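Local structure of virulence factor (Pectobacterium carotovorum, 2W3Y) at residues A104-I110 with T223-R229; N117-V123 with S211-L217. The protein binds to lipid vesicles as an S-palmitoylated protein and probably contributes to the virulence of a bacterial pathogen of Drosophila. Residues are numbered along the deposited sequence.

Overall arrangement
Two long strands can be held together at points far apart, and the contacts here sample one such pairing twice. Contact 1 and contact 2 both join strand 109-121 to strand 214-228, antiparallel neighbours in the large mixed sheet, and contact 1 also takes in the short strand 106-107. In sequence, both segments of contact 2 fall between the two segments of contact 1. Their centres lie 32 Å apart and their nearest atoms about 12 Å, so they do not touch. Contact 1 is partly buried, whereas contact 2 lies at the surface. A bound palmitic acid lies near both, nearer to contact 2: about 5 Å from the Leu217 side chain, against about 7 Å from that of Thr223.

Contact 1 (A104-I110 with T223-R229); sequences AFFTDPI and TVGGTFR
Where helix 91-105 gives way to strand, Phe106 (chi1 m) leaves helical geometry and presents a ring face to the edge of Phe228 (chi1 t): centroids 5.6 Å apart, planes at 68°, a T-shaped stack. Arg229, m then t with chi3 near -103°, swings its guanidinium back so that NH2 donates to Ala104 O (2.9 Å), while NH1 salt-bridges Glu232. Thr107 (t) and Thr227 (m) share a sheet face and form a hydrogen-bonded antiparallel pair, Thr107 N to Thr227 O 2.7 Å and Thr227 N to Thr107 O 2.8 Å. At Asp108 (phi/psi 40/62) the chain turns a corner; two waters link Thr227 OG1 to Asp108 O and OD2. Pairing resumes one residue out of register, with Ile110 N to Gly225 O at 2.9 Å, and Ile110 (p, p) brings CD1 to 3.8 Å from Thr223 OG1, whose hydroxyl is hydrogen-bonded to Gly112 O. Such a shift defines a beta bulge, here in an antiparallel pair entered directly from a helix.

Contact 2 (N117-V123 with S211-L217); sequences NTTVKGV and SYQEVNL
Backbone hydrogen bonds dominate this antiparallel ladder, in which strands 117-121 and 214-217 run at 152° with their axes 4.4 Å apart. Thr118 and Leu217 form one hydrogen-bonded pair, Thr118 N to Leu217 O 2.9 Å and Leu217 N to Thr118 O 2.8 Å; Val120 and Val215 form the next, Val215 N to Val120 O 2.7 Å and Val120 N to Val215 O 3.2 Å. Between them Thr119 faces Asn216 in a non-hydrogen-bonded pair, CA atoms 4.5 Å apart, where Thr119 OG1 (chi1 m) donates weakly to Asn216 OD1 (chi1 t) at 3.2 Å. Lys121 opposes Glu214 likewise, but their side chains diverge. Beyond this pair, Gly122 turns to helical angles (-47/-40) and donates from N to Gln213 O at 3.2 Å; Val123 N adds a weak bond to Ser211 O at 3.1 Å. Ser211 (t) accepts at OG from Gln213 N, 2.9 Å, closing an ST turn. Tyr212 (m) lays its ring face against Val123 (m), whose CG2 stands 4.2 Å from the centroid, a CH-pi contact. On the sheet face opposite Thr119 and Asn216, Val120 CG2 packs 4.0 Å from Leu217 CD1. The result is the outlying end of an antiparallel strand pair within the mixed sheet, its Val120, Val215 and Leu217 face against helix 125-134 and near the bound palmitic acid, about 5 Å from the Leu217 side chain.

Contact 1 (A104-I110 with T223-R229)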
loop_
_atom_site.group_PDB
_atom_site.type_symbol
_atom_site.label_atom_id
_atom_site.label_comp_id
_atom_site.label_asym_id
_atom_site.label_seq_id
_atom_site.Cartn_x
_atom_site.Cartn_y
_atom_site.Cartn_z
ATOM N N ALA A 104 14.455 -9.290 5.538
ATOM C CA ALA A 104 15.233 -8.473 6.464
ATOM C C ALA A 104 14.464 -7.989 7.692
ATOM O O ALA A 104 14.983 -8.052 8.810
ATOM C CB ALA A 104 15.836 -7.288 5.717
ATOM N N PHE A 105 13.231 -7.515 7.493
ATOM C CA PHE A 105 12.491 -6.815 8.550
ATOM C C PHE A 105 11.086 -7.354 8.814
ATOM O O PHE A 105 10.371 -6.858 9.683
ATOM C CB PHE A 105 12.366 -5.324 8.205
ATOM C CG PHE A 105 13.667 -4.649 7.896
ATOM C CD1 PHE A 105 14.560 -4.334 8.910
ATOM C CD2 PHE A 105 13.977 -4.292 6.593
ATOM C CE1 PHE A 105 15.753 -3.686 8.631
ATOM C CE2 PHE A 105 15.179 -3.644 6.289
ATOM C CZ PHE A 105 16.068 -3.340 7.312
ATOM N N PHE A 106 10.679 -8.368 8.061
ATOM C CA PHE A 106 9.283 -8.796 8.100
ATOM C C PHE A 106 9.141 -10.302 8.299
ATOM O O PHE A 106 10.111 -11.063 8.205
ATOM C CB PHE A 106 8.554 -8.371 6.815
ATOM C CG PHE A 106 8.446 -6.877 6.630
ATOM C CD1 PHE A 106 7.276 -6.211 6.961
ATOM C CD2 PHE A 106 9.506 -6.140 6.109
ATOM C CE1 PHE A 106 7.171 -4.829 6.805
ATOM C CE2 PHE A 106 9.412 -4.769 5.947
ATOM C CZ PHE A 106 8.237 -4.110 6.295
ATOM N N THR A 107 7.915 -10.726 8.541
ATOM C CA THR A 107 7.625 -12.135 8.740
ATOM C C THR A 107 6.364 -12.499 7.949
ATOM O O THR A 107 5.763 -11.622 7.322
ATOM C CB THR A 107 7.539 -12.459 10.257
ATOM O OG1 THR A 107 7.443 -13.876 10.449
ATOM C CG2 THR A 107 6.377 -11.739 10.935
ATOM N N ASP A 108 5.982 -13.779 7.972
ATOM C CA ASP A 108 4.853 -14.313 7.186
ATOM C C ASP A 108 4.780 -13.726 5.771
ATOM O O ASP A 108 3.794 -13.070 5.403
ATOM C CB ASP A 108 3.520 -14.128 7.927
ATOM C CG ASP A 108 3.441 -14.949 9.208
ATOM O OD1 ASP A 108 4.043 -16.051 9.285
ATOM O OD2 ASP A 108 2.765 -14.489 10.140
ATOM N N PRO A 109 5.819 -13.966 4.964
ATOM C CA PRO A 109 5.800 -13.382 3.614
ATOM C C PRO A 109 4.613 -13.887 2.785
ATOM O O PRO A 109 4.213 -15.048 2.906
ATOM C CB PRO A 109 7.132 -13.850 3.005
ATOM C CG PRO A 109 7.551 -15.034 3.831
ATOM C CD PRO A 109 7.028 -14.779 5.206
ATOM N N ILE A 110 4.033 -13.007 1.977
ATOM C CA ILE A 110 3.017 -13.425 1.029
ATOM C C ILE A 110 3.438 -13.060 -0.406
ATOM O O ILE A 110 4.203 -12.126 -0.624
ATOM C CB ILE A 110 1.563 -12.915 1.396
ATOM C CG1 ILE A 110 1.466 -11.393 1.398
ATOM C CG2 ILE A 110 1.091 -13.473 2.754
ATOM C CD1 ILE A 110 1.180 -10.803 0.046
ATOM N N THR A 223 0.614 -9.850 -5.983
ATOM C CA THR A 223 0.784 -9.440 -4.591
ATOM C C THR A 223 2.155 -9.783 -4.017
ATOM O O THR A 223 2.744 -10.829 -4.339
ATOM C CB THR A 223 -0.351 -10.001 -3.644
ATOM O OG1 THR A 223 -0.177 -11.404 -3.412
ATOM C CG2 THR A 223 -1.755 -9.762 -4.214
ATOM N N VAL A 224 2.649 -8.901 -3.156
ATOM C CA VAL A 224 3.865 -9.121 -2.364
ATOM C C VAL A 224 3.702 -8.332 -1.056
ATOM O O VAL A 224 3.049 -7.281 -1.024
ATOM C CB VAL A 224 5.177 -8.764 -3.130
ATOM C CG1 VAL A 224 5.403 -7.266 -3.208
ATOM C CG2 VAL A 224 6.404 -9.471 -2.503
ATOM N N GLY A 225 4.250 -8.875 0.022
ATOM C CA GLY A 225 4.104 -8.245 1.324
ATOM C C GLY A 225 4.531 -9.098 2.495
ATOM O O GLY A 225 4.929 -10.254 2.335
ATOM N N GLY A 226 4.444 -8.516 3.689
ATOM C CA GLY A 226 4.756 -9.238 4.906
ATOM C C GLY A 226 4.256 -8.496 6.118
ATOM O O GLY A 226 3.752 -7.380 6.008
ATOM N N THR A 227 4.399 -9.135 7.270
ATOM C CA THR A 227 4.018 -8.571 8.563
ATOM C C THR A 227 5.284 -8.016 9.215
ATOM O O THR A 227 6.297 -8.709 9.273
ATOM C CB THR A 227 3.420 -9.673 9.457
ATOM O OG1 THR A 227 2.274 -10.253 8.811
ATOM C CG2 THR A 227 3.003 -9.137 10.838
ATOM N N PHE A 228 5.238 -6.771 9.696
ATOM C CA PHE A 228 6.397 -6.197 10.376
ATOM C C PHE A 228 6.627 -6.784 11.770
ATOM O O PHE A 228 5.687 -7.058 12.500
ATOM C CB PHE A 228 6.324 -4.666 10.457
ATOM C CG PHE A 228 7.556 -4.036 11.062
ATOM C CD1 PHE A 228 8.774 -4.079 10.393
ATOM C CD2 PHE A 228 7.497 -3.405 12.307
ATOM C CE1 PHE A 228 9.912 -3.508 10.946
ATOM C CE2 PHE A 228 8.630 -2.825 12.861
ATOM C CZ PHE A 228 9.831 -2.876 12.191
ATOM N N ARG A 229 7.904 -6.954 12.113
ATOM C CA ARG A 229 8.329 -7.476 13.407
ATOM C C ARG A 229 8.241 -6.385 14.471
ATOM O O ARG A 229 9.262 -5.945 15.015
ATOM C CB ARG A 229 9.761 -8.009 13.307
ATOM C CG ARG A 229 9.930 -9.178 12.368
ATOM C CD ARG A 229 11.180 -9.957 12.713
ATOM N NE ARG A 229 12.281 -9.680 11.808
ATOM C CZ ARG A 229 13.561 -9.904 12.086
ATOM N NH1 ARG A 229 13.929 -10.383 13.263
ATOM N NH2 ARG A 229 14.478 -9.622 11.180
HETATM O O HOH W 1 2.018 -11.203 6.327
HETATM O O HOH W 2 1.073 -12.376 10.115
#

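Contact 2 (N117-V123 with S211-L217)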
loop_
_atom_site.group_PDB
_atom_site.type_symbol
_atom_site.label_atom_id
_atom_site.label_comp_id
_atom_site.label_asym_id
_atom_site.label_seq_id
_atom_site.Cartn_x
_atom_site.Cartn_y
_atom_site.Cartn_z
ATOM N N ASN A 117 -12.938 -10.649 -8.633
ATOM C CA ASN A 117 -13.951 -10.992 -9.624
ATOM C C ASN A 117 -15.316 -10.878 -8.982
ATOM O O ASN A 117 -15.796 -11.834 -8.367
ATOM C CB ASN A 117 -13.765 -12.423 -10.138
ATOM C CG ASN A 117 -12.448 -12.631 -10.840
ATOM O OD1 ASN A 117 -12.075 -11.863 -11.729
ATOM N ND2 ASN A 117 -11.729 -13.681 -10.451
ATOM N N THR A 118 -15.933 -9.710 -9.128
ATOM C CA THR A 118 -17.190 -9.403 -8.467
ATOM C C THR A 118 -17.963 -8.372 -9.294
ATOM O O THR A 118 -17.382 -7.632 -10.090
ATOM C CB THR A 118 -16.938 -8.882 -7.031
ATOM O OG1 THR A 118 -18.134 -8.981 -6.248
ATOM C CG2 THR A 118 -16.435 -7.433 -7.035
ATOM N N THR A 119 -19.279 -8.345 -9.116
ATOM C CA THR A 119 -20.131 -7.354 -9.761
ATOM C C THR A 119 -20.915 -6.633 -8.667
ATOM O O THR A 119 -21.665 -7.258 -7.915
ATOM C CB THR A 119 -21.077 -7.992 -10.816
ATOM O OG1 THR A 119 -20.301 -8.631 -11.841
ATOM C CG2 THR A 119 -21.941 -6.926 -11.465
ATOM N N VAL A 120 -20.702 -5.323 -8.578
ATOM C CA VAL A 120 -21.283 -4.460 -7.543
ATOM C C VAL A 120 -21.752 -3.146 -8.184
ATOM O O VAL A 120 -21.378 -2.848 -9.324
ATOM C CB VAL A 120 -20.244 -4.136 -6.427
ATOM C CG1 VAL A 120 -19.901 -5.382 -5.591
ATOM C CG2 VAL A 120 -18.970 -3.504 -7.016
ATOM N N LYS A 121 -22.561 -2.368 -7.461
ATOM C CA LYS A 121 -22.896 -0.995 -7.868
ATOM C C LYS A 121 -21.652 -0.120 -7.753
ATOM O O LYS A 121 -20.792 -0.358 -6.898
ATOM C CB LYS A 121 -23.977 -0.366 -6.978
ATOM C CG LYS A 121 -25.164 -1.259 -6.618
ATOM C CD LYS A 121 -26.137 -0.482 -5.723
ATOM C CE LYS A 121 -26.933 -1.406 -4.800
ATOM N NZ LYS A 121 -28.020 -2.118 -5.526
ATOM N N GLY A 122 -21.579 0.892 -8.613
ATOM C CA GLY A 122 -20.535 1.900 -8.551
ATOM C C GLY A 122 -20.305 2.460 -7.156
ATOM O O GLY A 122 -19.161 2.656 -6.756
ATOM N N VAL A 123 -21.385 2.689 -6.408
ATOM C CA VAL A 123 -21.285 3.276 -5.068
ATOM C C VAL A 123 -20.756 2.290 -4.015
ATOM O O VAL A 123 -20.491 2.687 -2.884
ATOM C CB VAL A 123 -22.653 3.872 -4.565
ATOM C CG1 VAL A 123 -23.033 5.118 -5.355
ATOM C CG2 VAL A 123 -23.747 2.818 -4.617
ATOM N N SER A 211 -22.503 6.104 -9.456
ATOM C CA SER A 211 -23.560 5.348 -10.119
ATOM C C SER A 211 -24.157 4.219 -9.274
ATOM O O SER A 211 -23.448 3.537 -8.534
ATOM C CB SER A 211 -23.034 4.779 -11.440
ATOM O OG SER A 211 -23.932 3.822 -11.979
ATOM N N TYR A 212 -25.473 4.031 -9.412
ATOM C CA TYR A 212 -26.193 2.923 -8.793
ATOM C C TYR A 212 -26.331 1.749 -9.758
ATOM O O TYR A 212 -26.863 0.700 -9.402
ATOM C CB TYR A 212 -27.556 3.395 -8.264
ATOM C CG TYR A 212 -27.422 4.102 -6.939
ATOM C CD1 TYR A 212 -26.972 5.420 -6.872
ATOM C CD2 TYR A 212 -27.704 3.441 -5.753
ATOM C CE1 TYR A 212 -26.822 6.065 -5.659
ATOM C CE2 TYR A 212 -27.562 4.071 -4.539
ATOM C CZ TYR A 212 -27.123 5.381 -4.498
ATOM O OH TYR A 212 -26.975 6.004 -3.288
ATOM N N GLN A 213 -25.829 1.937 -10.972
ATOM C CA GLN A 213 -25.752 0.889 -11.986
ATOM C C GLN A 213 -24.630 -0.111 -11.627
ATOM O O GLN A 213 -23.668 0.251 -10.932
ATOM C CB GLN A 213 -25.552 1.552 -13.361
ATOM C CG GLN A 213 -24.851 0.729 -14.454
ATOM C CD GLN A 213 -24.650 1.500 -15.764
ATOM O OE1 GLN A 213 -24.494 2.733 -15.770
ATOM N NE2 GLN A 213 -24.654 0.774 -16.883
ATOM N N GLU A 214 -24.776 -1.362 -12.075
ATOM C CA GLU A 214 -23.802 -2.431 -11.821
ATOM C C GLU A 214 -22.505 -2.254 -12.612
ATOM O O GLU A 214 -22.529 -1.862 -13.780
ATOM C CB GLU A 214 -24.403 -3.796 -12.178
ATOM C CG GLU A 214 -25.677 -4.175 -11.423
ATOM C CD GLU A 214 -25.400 -4.790 -10.070
ATOM O OE1 GLU A 214 -25.650 -6.007 -9.926
ATOM O OE2 GLU A 214 -24.924 -4.071 -9.158
ATOM N N VAL A 215 -21.373 -2.551 -11.974
ATOM C CA VAL A 215 -20.086 -2.572 -12.679
ATOM C C VAL A 215 -19.359 -3.903 -12.445
ATOM O O VAL A 215 -19.351 -4.431 -11.326
ATOM C CB VAL A 215 -19.164 -1.340 -12.341
ATOM C CG1 VAL A 215 -19.960 -0.033 -12.274
ATOM C CG2 VAL A 215 -18.387 -1.540 -11.052
ATOM N N ASN A 216 -18.763 -4.447 -13.503
ATOM C CA ASN A 216 -18.003 -5.687 -13.398
ATOM C C ASN A 216 -16.553 -5.386 -13.043
ATOM O O ASN A 216 -15.846 -4.709 -13.786
ATOM C CB ASN A 216 -18.092 -6.520 -14.690
ATOM C CG ASN A 216 -17.383 -7.879 -14.578
ATOM O OD1 ASN A 216 -17.632 -8.657 -13.649
ATOM N ND2 ASN A 216 -16.494 -8.167 -15.538
ATOM N N LEU A 217 -16.132 -5.865 -11.879
ATOM C CA LEU A 217 -14.734 -5.769 -11.475
ATOM C C LEU A 217 -14.076 -7.110 -11.729
ATOM O O LEU A 217 -14.366 -8.093 -11.030
ATOM C CB LEU A 217 -14.619 -5.393 -9.994
ATOM C CG LEU A 217 -15.338 -4.150 -9.469
ATOM C CD1 LEU A 217 -15.066 -4.002 -7.966
ATOM C CD2 LEU A 217 -14.917 -2.888 -10.238
#